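Local structure of major pilin backbone protein T-antigen, T13 (Streptococcus pyogenes, 6BBT) at residues Thr14-Tyr19 with Ala75-Ser80; Thr29-Thr34 with Val65-Thr70; Gly108-Gly113 with Ser153-Ser158. The protein probably builds the shaft of the Streptococcus pyogenes surface pilus as its major backbone subunit, and is the trypsin-resistant T antigen used in serotyping. All blocks are in the same frame, centred on the assembly; numbering follows the deposited sequence. Where two conformers were deposited one is given.

Interaction 1 of 3, residues Thr14-Tyr19 with Ala75-Ser80; sequences TKSMIY and AKNKTS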
loop_
_atom_site.group_PDB
_atom_site.type_symbol
_atom_site.label_atom_id
_atom_site.label_comp_id
_atom_site.label_asym_id
_atom_site.label_seq_id
_atom_site.Cartn_x
_atom_site.Cartn_y
_atom_site.Cartn_z
ATOM N N THR A 14 12.165 -1.634 11.912
ATOM C CA THR A 14 11.017 -0.744 11.977
ATOM C C THR A 14 10.511 -0.517 10.569
ATOM O O THR A 14 11.286 -0.329 9.644
ATOM C CB THR A 14 11.377 0.600 12.633
ATOM O OG1 THR A 14 11.663 0.374 14.011
ATOM C CG2 THR A 14 10.191 1.619 12.560
ATOM N N LYS A 15 9.198 -0.554 10.417
ATOM C CA LYS A 15 8.555 -0.199 9.176
ATOM C C LYS A 15 7.679 0.997 9.455
ATOM O O LYS A 15 6.868 0.950 10.366
ATOM C CB LYS A 15 7.691 -1.353 8.686
ATOM C CG LYS A 15 6.876 -1.046 7.445
ATOM C CD LYS A 15 7.734 -0.693 6.244
ATOM C CE LYS A 15 6.883 -0.371 5.027
ATOM N NZ LYS A 15 7.672 -0.126 3.792
ATOM N N SER A 16 7.837 2.046 8.667
ATOM C CA SER A 16 6.946 3.200 8.719
ATOM C C SER A 16 6.231 3.314 7.391
ATOM O O SER A 16 6.866 3.307 6.337
ATOM C CB SER A 16 7.718 4.483 8.998
ATOM O OG SER A 16 8.354 4.389 10.261
ATOM N N MET A 17 4.904 3.371 7.443
ATOM C CA MET A 17 4.107 3.689 6.273
ATOM C C MET A 17 3.787 5.179 6.363
ATOM O O MET A 17 3.311 5.632 7.401
ATOM C CB MET A 17 2.803 2.887 6.257
ATOM C CG MET A 17 1.935 3.153 5.038
ATOM S SD MET A 17 2.635 2.388 3.570
ATOM C CE MET A 17 1.630 0.896 3.433
ATOM N N ILE A 18 4.058 5.920 5.296
ATOM C CA ILE A 18 3.706 7.333 5.228
ATOM C C ILE A 18 2.169 7.375 5.210
ATOM O O ILE A 18 1.538 6.801 4.317
ATOM C CB ILE A 18 4.278 8.023 3.974
ATOM C CG1 ILE A 18 5.824 7.982 3.969
ATOM C CG2 ILE A 18 3.764 9.465 3.832
ATOM C CD1 ILE A 18 6.487 8.568 5.205
ATOM N N TYR A 19 1.597 7.994 6.239
ATOM C CA TYR A 19 0.156 8.046 6.415
ATOM C C TYR A 19 -0.222 9.266 7.250
ATOM O O TYR A 19 0.102 9.330 8.429
ATOM C CB TYR A 19 -0.321 6.788 7.122
ATOM C CG TYR A 19 -1.817 6.630 7.159
ATOM C CD1 TYR A 19 -2.513 5.965 6.127
ATOM C CD2 TYR A 19 -2.555 7.144 8.223
ATOM C CE1 TYR A 19 -3.910 5.840 6.176
ATOM C CE2 TYR A 19 -3.927 7.004 8.273
ATOM C CZ TYR A 19 -4.606 6.355 7.266
ATOM O OH TYR A 19 -5.980 6.266 7.377
ATOM N N ALA A 75 -1.286 3.698 13.976
ATOM C CA ALA A 75 -0.804 2.338 13.763
ATOM C C ALA A 75 0.045 2.226 12.491
ATOM O O ALA A 75 0.200 1.147 11.921
ATOM C CB ALA A 75 -1.978 1.376 13.726
ATOM N N LYS A 76 0.596 3.345 12.052
ATOM C CA LYS A 76 1.317 3.380 10.780
ATOM C C LYS A 76 2.729 2.805 10.887
ATOM O O LYS A 76 3.302 2.469 9.878
ATOM C CB LYS A 76 1.353 4.786 10.185
ATOM C CG LYS A 76 2.078 5.825 11.011
ATOM C CD LYS A 76 1.910 7.196 10.392
ATOM C CE LYS A 76 2.668 8.253 11.177
ATOM N NZ LYS A 76 2.473 9.588 10.529
ATOM N N ASN A 77 3.280 2.726 12.098
ATOM C CA ASN A 77 4.617 2.182 12.308
ATOM C C ASN A 77 4.515 0.810 12.931
ATOM O O ASN A 77 3.749 0.626 13.866
ATOM C CB ASN A 77 5.444 3.112 13.195
ATOM C CG ASN A 77 5.587 4.495 12.599
ATOM O OD1 ASN A 77 5.811 4.646 11.405
ATOM N ND2 ASN A 77 5.409 5.519 13.420
ATOM N N LYS A 78 5.256 -0.155 12.383
ATOM C CA LYS A 78 5.244 -1.526 12.863
ATOM C C LYS A 78 6.685 -1.945 13.144
ATOM O O LYS A 78 7.621 -1.342 12.625
ATOM C CB LYS A 78 4.712 -2.489 11.818
ATOM C CG LYS A 78 3.390 -2.163 11.200
ATOM C CD LYS A 78 2.246 -2.513 12.093
ATOM C CE LYS A 78 0.978 -2.077 11.401
ATOM N NZ LYS A 78 -0.225 -2.542 12.099
ATOM N N THR A 79 6.845 -2.992 13.938
ATOM C CA THR A 79 8.171 -3.532 14.240
ATOM C C THR A 79 8.216 -5.031 14.077
ATOM O O THR A 79 7.228 -5.724 14.287
ATOM C CB THR A 79 8.615 -3.169 15.670
ATOM O OG1 THR A 79 7.762 -3.830 16.610
ATOM C CG2 THR A 79 8.541 -1.673 15.891
ATOM N N SER A 80 9.372 -5.527 13.664
ATOM C CA SER A 80 9.652 -6.950 13.670
ATOM C C SER A 80 11.116 -7.124 14.065
ATOM O O SER A 80 11.773 -6.167 14.517
ATOM C CB SER A 80 9.374 -7.555 12.285
ATOM O OG SER A 80 9.392 -8.972 12.357
HETATM O O HOH W 1 3.655 9.724 7.815
#
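Ser-16 OG donates to the carboxamide oxygen of Asn-77 from above the plane of that group, 2.8 Å from Asn-77 OD1 and 55° out of plane. Both side chains start alike, Ser-16 OG and Asn-77 CG each anti to its own carbonyl carbon, which brings the tips together across a non-hydrogen-bonded pair. Tyr-19 meets the other segment with its CB, 4.0 Å from Lys-76 CD, while its ring leads off so that OH reaches Ile-24 O. One residue back along strand 10-17, Lys-15 and Lys-78 are joined by two bonds lying in their carbonyl planes: Lys-15 N to Lys-78 O, 2.8 Å and almost straight (179°), and Lys-78 N to Lys-15 O, of the same length. Met-17 N donates to Lys-76 O at 3.1 Å from above that carbonyl plane. The extended Lys-76 chain runs alongside Tyr-19 and sets NZ 3.2 Å from Tyr-19 O; water 1, accepting from Lys-76 NZ and Tyr-19 N, bridges the same corner, and Glu-73 supplies the salt-bridge partner. On the face opposite Ser-16, Lys-15 CG is anti to the backbone N (chi1 175°) and the chain bends at chi2; together these carry NZ to its covalent bond with Asn-152 CG and its hydrogen bond with Glu-101. This Lys-Asn isopeptide cross-link with a neighbouring glutamate is the signature of Spy0128-like pilin domains.

Interaction 2 of 3, residues Thr29-Thr34 with Val65-Thr70; sequences TTFTFT and VSYDNT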
loop_
_atom_site.group_PDB
_atom_site.type_symbol
_atom_site.label_atom_id
_atom_site.label_comp_id
_atom_site.label_asym_id
_atom_site.label_seq_id
_atom_site.Cartn_x
_atom_site.Cartn_y
_atom_site.Cartn_z
ATOM N N THR A 29 -2.127 -5.364 3.655
ATOM C CA THR A 29 -0.971 -5.939 2.965
ATOM C C THR A 29 0.142 -6.276 3.952
ATOM O O THR A 29 0.056 -5.932 5.137
ATOM C CB THR A 29 -0.449 -4.984 1.860
ATOM O OG1 THR A 29 0.428 -5.688 0.969
ATOM C CG2 THR A 29 0.261 -3.779 2.462
ATOM N N THR A 30 1.170 -6.969 3.472
ATOM C CA THR A 30 2.323 -7.280 4.329
ATOM C C THR A 30 3.550 -6.723 3.661
ATOM O O THR A 30 3.570 -6.526 2.447
ATOM C CB THR A 30 2.513 -8.790 4.560
ATOM O OG1 THR A 30 2.723 -9.416 3.297
ATOM C CG2 THR A 30 1.286 -9.379 5.216
ATOM N N PHE A 31 4.550 -6.416 4.463
ATOM C CA PHE A 31 5.885 -6.139 3.955
ATOM C C PHE A 31 6.821 -7.203 4.500
ATOM O O PHE A 31 6.728 -7.578 5.659
ATOM C CB PHE A 31 6.356 -4.745 4.371
ATOM C CG PHE A 31 5.546 -3.661 3.761
ATOM C CD1 PHE A 31 5.886 -3.150 2.521
ATOM C CD2 PHE A 31 4.393 -3.219 4.373
ATOM C CE1 PHE A 31 5.126 -2.168 1.926
ATOM C CE2 PHE A 31 3.608 -2.232 3.776
ATOM C CZ PHE A 31 3.977 -1.709 2.549
ATOM N N THR A 32 7.731 -7.667 3.653
ATOM C CA THR A 32 8.635 -8.735 3.991
ATOM C C THR A 32 10.063 -8.222 3.915
ATOM O O THR A 32 10.461 -7.616 2.928
ATOM C CB THR A 32 8.427 -9.917 3.039
ATOM O OG1 THR A 32 7.138 -10.466 3.286
ATOM C CG2 THR A 32 9.477 -11.019 3.257
ATOM N N PHE A 33 10.819 -8.470 4.976
ATOM C CA PHE A 33 12.231 -8.141 5.008
ATOM C C PHE A 33 13.020 -9.447 4.902
ATOM O O PHE A 33 12.607 -10.475 5.446
ATOM C CB PHE A 33 12.541 -7.379 6.284
ATOM C CG PHE A 33 11.506 -6.361 6.587
ATOM C CD1 PHE A 33 11.408 -5.234 5.805
ATOM C CD2 PHE A 33 10.532 -6.607 7.542
ATOM C CE1 PHE A 33 10.395 -4.312 6.020
ATOM C CE2 PHE A 33 9.529 -5.678 7.782
ATOM C CZ PHE A 33 9.464 -4.535 7.009
ATOM N N THR A 34 14.122 -9.387 4.168
ATOM C CA THR A 34 14.959 -10.536 3.896
ATOM C C THR A 34 16.338 -10.237 4.440
ATOM O O THR A 34 16.837 -9.121 4.314
ATOM C CB THR A 34 15.104 -10.787 2.389
ATOM O OG1 THR A 34 13.815 -10.814 1.786
ATOM C CG2 THR A 34 15.776 -12.126 2.137
ATOM N N VAL A 65 5.790 -7.664 8.573
ATOM C CA VAL A 65 4.843 -6.822 9.316
ATOM C C VAL A 65 3.598 -6.760 8.435
ATOM O O VAL A 65 3.687 -6.913 7.213
ATOM C CB VAL A 65 5.343 -5.381 9.633
ATOM C CG1 VAL A 65 6.527 -5.375 10.590
ATOM C CG2 VAL A 65 5.657 -4.599 8.368
ATOM N N SER A 66 2.457 -6.531 9.075
ATOM C CA SER A 66 1.164 -6.568 8.409
ATOM C C SER A 66 0.433 -5.292 8.681
ATOM O O SER A 66 0.444 -4.816 9.820
ATOM C CB SER A 66 0.326 -7.721 8.964
ATOM O OG SER A 66 0.984 -8.929 8.680
ATOM N N TYR A 67 -0.204 -4.758 7.638
ATOM C CA TYR A 67 -1.149 -3.651 7.770
ATOM C C TYR A 67 -2.558 -4.104 7.413
ATOM O O TYR A 67 -2.740 -5.027 6.632
ATOM C CB TYR A 67 -0.744 -2.518 6.831
ATOM C CG TYR A 67 0.472 -1.812 7.295
ATOM C CD1 TYR A 67 0.372 -0.751 8.179
ATOM C CD2 TYR A 67 1.741 -2.207 6.874
ATOM C CE1 TYR A 67 1.495 -0.077 8.625
ATOM C CE2 TYR A 67 2.884 -1.554 7.329
ATOM C CZ TYR A 67 2.754 -0.484 8.207
ATOM O OH TYR A 67 3.861 0.207 8.661
ATOM N N ASP A 68 -3.569 -3.482 7.995
ATOM C CA ASP A 68 -4.922 -3.692 7.503
ATOM C C ASP A 68 -5.706 -2.402 7.476
ATOM O O ASP A 68 -5.209 -1.341 7.880
ATOM C CB ASP A 68 -5.615 -4.854 8.235
ATOM C CG ASP A 68 -6.029 -4.524 9.656
ATOM O OD1 ASP A 68 -6.272 -3.344 10.013
ATOM O OD2 ASP A 68 -6.147 -5.504 10.412
ATOM N N ASN A 69 -6.915 -2.496 6.950
ATOM C CA ASN A 69 -7.751 -1.322 6.698
ATOM C C ASN A 69 -8.099 -0.521 7.959
ATOM O O ASN A 69 -8.428 0.647 7.863
ATOM C CB ASN A 69 -9.052 -1.716 6.012
ATOM C CG ASN A 69 -8.865 -2.342 4.622
ATOM O OD1 ASN A 69 -9.709 -3.112 4.210
ATOM N ND2 ASN A 69 -7.772 -2.040 3.922
ATOM N N THR A 70 -8.059 -1.152 9.128
ATOM C CA THR A 70 -8.308 -0.446 10.380
ATOM C C THR A 70 -7.111 0.367 10.891
ATOM O O THR A 70 -7.249 1.120 11.856
ATOM C CB THR A 70 -8.739 -1.404 11.511
ATOM O OG1 THR A 70 -7.679 -2.295 11.833
ATOM C CG2 THR A 70 -9.981 -2.195 11.140
#
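Phe-31 and Tyr-67 meet rim to rim, with neither ring over the face of the other. Their planes stand at 87° and the centroids are 5.8 Å apart; the closest atoms, Phe-31 CE2 and Tyr-67 CD2, are separated by 3.6 Å, and Tyr-67 CD2 lies in the plane of the Phe-31 ring. Both residues belong to hydrogen-bonded pairs, two residues apart, and so share a face; with CG anti to the carbonyl carbon in both (chi1 -65° and -72°) the rings lean so that their rims meet. Val-65, directly across from Phe-31, turns CG2 into the crowded position between its backbone N and carbonyl carbon. That methyl packs 4.1 Å from Phe-31 CB and also approaches the edge of the next aromatic residue, 4.0 Å from Phe-33 CZ. On the reverse face the contact is slighter, Thr-30 CG2 coming 3.5 Å from Ser-66 OG.

Backbone bonds fix this register unevenly. Tyr-67 N lies 2.8 Å from Thr-29 O, nearly along the C=O axis, whereas the return bond from Thr-29 N to Tyr-67 O is longer, 3.1 Å, and more bent. Past the strand, Asp-68 OD1 accepts from Thr-70 N, an Asx turn; Asp-68 OD1 also takes the Thr-70 hydroxyl on the syn lone pair of the carboxylate oxygen.

Strand 29-37 continues the sheet to strand 93-101 along its other edge. The face bearing Phe-31, Val-65 and Tyr-67 packs on Lys-15 and Met-17 of strand 10-17 and on Lys-78 and Ser-80 of strand 77-83, the facing layer of the domain.

Interaction 3 of 3, residues Gly108-Gly113 with Ser153-Ser158; sequences GIQYDG and SFKTTS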
loop_
_atom_site.group_PDB
_atom_site.type_symbol
_atom_site.label_atom_id
_atom_site.label_comp_id
_atom_site.label_asym_id
_atom_site.label_seq_id
_atom_site.Cartn_x
_atom_site.Cartn_y
_atom_site.Cartn_z
ATOM N N GLY A 108 -0.338 0.608 -6.498
ATOM C CA GLY A 108 -0.450 1.770 -5.628
ATOM C C GLY A 108 0.599 1.920 -4.539
ATOM O O GLY A 108 0.722 2.997 -3.968
ATOM N N ILE A 109 1.366 0.874 -4.250
ATOM C CA ILE A 109 2.319 0.915 -3.142
ATOM C C ILE A 109 3.724 1.221 -3.663
ATOM O O ILE A 109 4.136 0.679 -4.686
ATOM C CB ILE A 109 2.256 -0.393 -2.350
ATOM C CG1 ILE A 109 0.854 -0.500 -1.710
ATOM C CG2 ILE A 109 3.348 -0.445 -1.296
ATOM C CD1 ILE A 109 0.641 -1.691 -0.822
ATOM N N GLN A 110 4.420 2.114 -2.969
ATOM C CA GLN A 110 5.820 2.449 -3.225
ATOM C C GLN A 110 6.685 1.803 -2.140
ATOM O O GLN A 110 6.522 2.098 -0.941
ATOM C CB GLN A 110 6.006 3.963 -3.254
ATOM C CG GLN A 110 5.212 4.664 -4.362
ATOM C CD GLN A 110 3.733 4.932 -4.008
ATOM O OE1 GLN A 110 3.430 5.641 -3.038
ATOM N NE2 GLN A 110 2.817 4.389 -4.807
ATOM N N TYR A 111 7.590 0.921 -2.567
ATOM C CA TYR A 111 8.429 0.099 -1.677
ATOM C C TYR A 111 9.827 0.699 -1.452
ATOM O O TYR A 111 10.401 1.261 -2.353
ATOM C CB TYR A 111 8.589 -1.303 -2.265
ATOM C CG TYR A 111 7.295 -2.063 -2.288
ATOM C CD1 TYR A 111 6.396 -1.903 -3.333
ATOM C CD2 TYR A 111 6.961 -2.930 -1.258
ATOM C CE1 TYR A 111 5.204 -2.597 -3.358
ATOM C CE2 TYR A 111 5.755 -3.615 -1.259
ATOM C CZ TYR A 111 4.882 -3.443 -2.313
ATOM O OH TYR A 111 3.678 -4.117 -2.339
ATOM N N ASP A 112 10.347 0.578 -0.246
ATOM C CA ASP A 112 11.648 1.123 0.092
ATOM C C ASP A 112 12.732 0.190 -0.478
ATOM O O ASP A 112 12.827 -0.977 -0.092
ATOM C CB ASP A 112 11.772 1.221 1.605
ATOM C CG ASP A 112 12.996 2.010 2.052
ATOM O OD1 ASP A 112 13.945 2.217 1.259
ATOM O OD2 ASP A 112 12.991 2.432 3.219
ATOM N N GLY A 113 13.506 0.712 -1.417
ATOM C CA GLY A 113 14.607 -0.026 -2.036
ATOM C C GLY A 113 15.957 0.004 -1.311
ATOM O O GLY A 113 16.937 -0.567 -1.824
ATOM N N SER A 153 5.111 3.902 1.155
ATOM C CA SER A 153 3.998 4.806 0.945
ATOM C C SER A 153 3.047 4.221 -0.075
ATOM O O SER A 153 3.340 3.192 -0.704
ATOM C CB SER A 153 4.508 6.180 0.483
ATOM O OG SER A 153 5.110 6.075 -0.778
ATOM N N PHE A 154 1.899 4.872 -0.223
ATOM C CA PHE A 154 0.931 4.449 -1.200
ATOM C C PHE A 154 0.128 5.624 -1.715
ATOM O O PHE A 154 0.089 6.685 -1.104
ATOM C CB PHE A 154 0.024 3.352 -0.645
ATOM C CG PHE A 154 -0.905 3.808 0.448
ATOM C CD1 PHE A 154 -0.459 3.918 1.757
ATOM C CD2 PHE A 154 -2.234 4.143 0.161
ATOM C CE1 PHE A 154 -1.308 4.348 2.771
ATOM C CE2 PHE A 154 -3.084 4.570 1.172
ATOM C CZ PHE A 154 -2.628 4.662 2.479
ATOM N N LYS A 155 -0.480 5.416 -2.875
ATOM C CA LYS A 155 -1.234 6.444 -3.533
ATOM C C LYS A 155 -2.707 6.103 -3.485
ATOM O O LYS A 155 -3.089 4.934 -3.314
ATOM C CB LYS A 155 -0.787 6.569 -4.973
ATOM C CG LYS A 155 0.561 7.255 -5.083
ATOM C CD LYS A 155 1.054 7.297 -6.512
ATOM C CE LYS A 155 2.377 8.048 -6.553
ATOM N NZ LYS A 155 2.849 8.192 -7.955
ATOM N N THR A 156 -3.506 7.145 -3.648
ATOM C CA THR A 156 -4.928 7.022 -3.891
ATOM C C THR A 156 -5.232 7.697 -5.228
ATOM O O THR A 156 -4.380 8.395 -5.801
ATOM C CB THR A 156 -5.741 7.690 -2.775
ATOM O OG1 THR A 156 -5.403 9.073 -2.705
ATOM C CG2 THR A 156 -5.467 7.042 -1.431
ATOM N N THR A 157 -6.445 7.486 -5.717
ATOM C CA THR A 157 -6.882 8.101 -6.940
ATOM C C THR A 157 -8.240 8.800 -6.693
ATOM O O THR A 157 -8.564 9.150 -5.538
ATOM C CB THR A 157 -6.844 7.080 -8.100
ATOM O OG1 THR A 157 -7.079 7.754 -9.341
ATOM C CG2 THR A 157 -7.844 5.964 -7.904
ATOM N N SER A 158 -8.965 9.082 -7.769
ATOM C CA SER A 158 -10.242 9.770 -7.681
ATOM C C SER A 158 -11.164 9.364 -8.820
ATOM O O SER A 158 -10.708 8.952 -9.878
ATOM C CB SER A 158 -10.051 11.294 -7.682
ATOM O OG SER A 158 -9.576 11.752 -8.934
HETATM O O HOH W 2 2.651 8.370 -2.129
#
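This is a short antiparallel beta ladder at the surface, joining strand 109-110 to the long strand 148-166 near the middle of the molecule. That long strand pairs with strand 10-17 at one end and with strands 220-227 and 271-279 at the other, so the contact lies where the chain passes between the two beta-rich halves of the pilin. Gln-110 and Ser-153 form the hydrogen-bonded pair: Gln-110 N is 2.7 Å from Ser-153 O, and Ser-153 N is 3.1 Å from Gln-110 O. A third bond, Lys-155 N to Gly-108 O at 2.9 Å, frames the non-hydrogen-bonded pair of Ile-109 and Phe-154, where Ile-109 CG1 packs on Phe-154 CB at 4.1 Å. Gly-108 has positive phi (92°), which favours a residue with no side chain. The bend of Gln-110 at chi2 (82°) brings the amide back toward its own strand, where NE2 makes a weak hydrogen bond to Gly-108 O, and it crosses the extended Lys-155 chain at about a right angle, with Gln-110 NE2 3.7 Å from Lys-155 CG. Two donors grip Gln-110 OE1: Ser-153 OG, 2.8 Å from it, in plane and on a lone pair, and water 2, which also donates to Phe-154 O.

Overall arrangement
Interactions 1 and 2 belong to facing layers of one domain, their centres about 9 Å apart, and interaction 2 is nested along the chain within the loop closed by interaction 1. Tyr-67 OH, 2.6 Å from Lys-76 O in a probable hydrogen bond, ties the two. Interaction 3 is centred about 14 Å from interaction 1 and 13 Å from interaction 2; Met-17 SD lies 3.9 Å from Phe-154 CD1, and Phe-31 CE1 3.6 Å from Tyr-111 CE2. All three border the isopeptide site: Lys-15 contributes the linked nitrogen, Phe-31 lies against it, and Asp-112 N donates to both Glu-101 and Asn-152, whose strand runs directly into Ser-153.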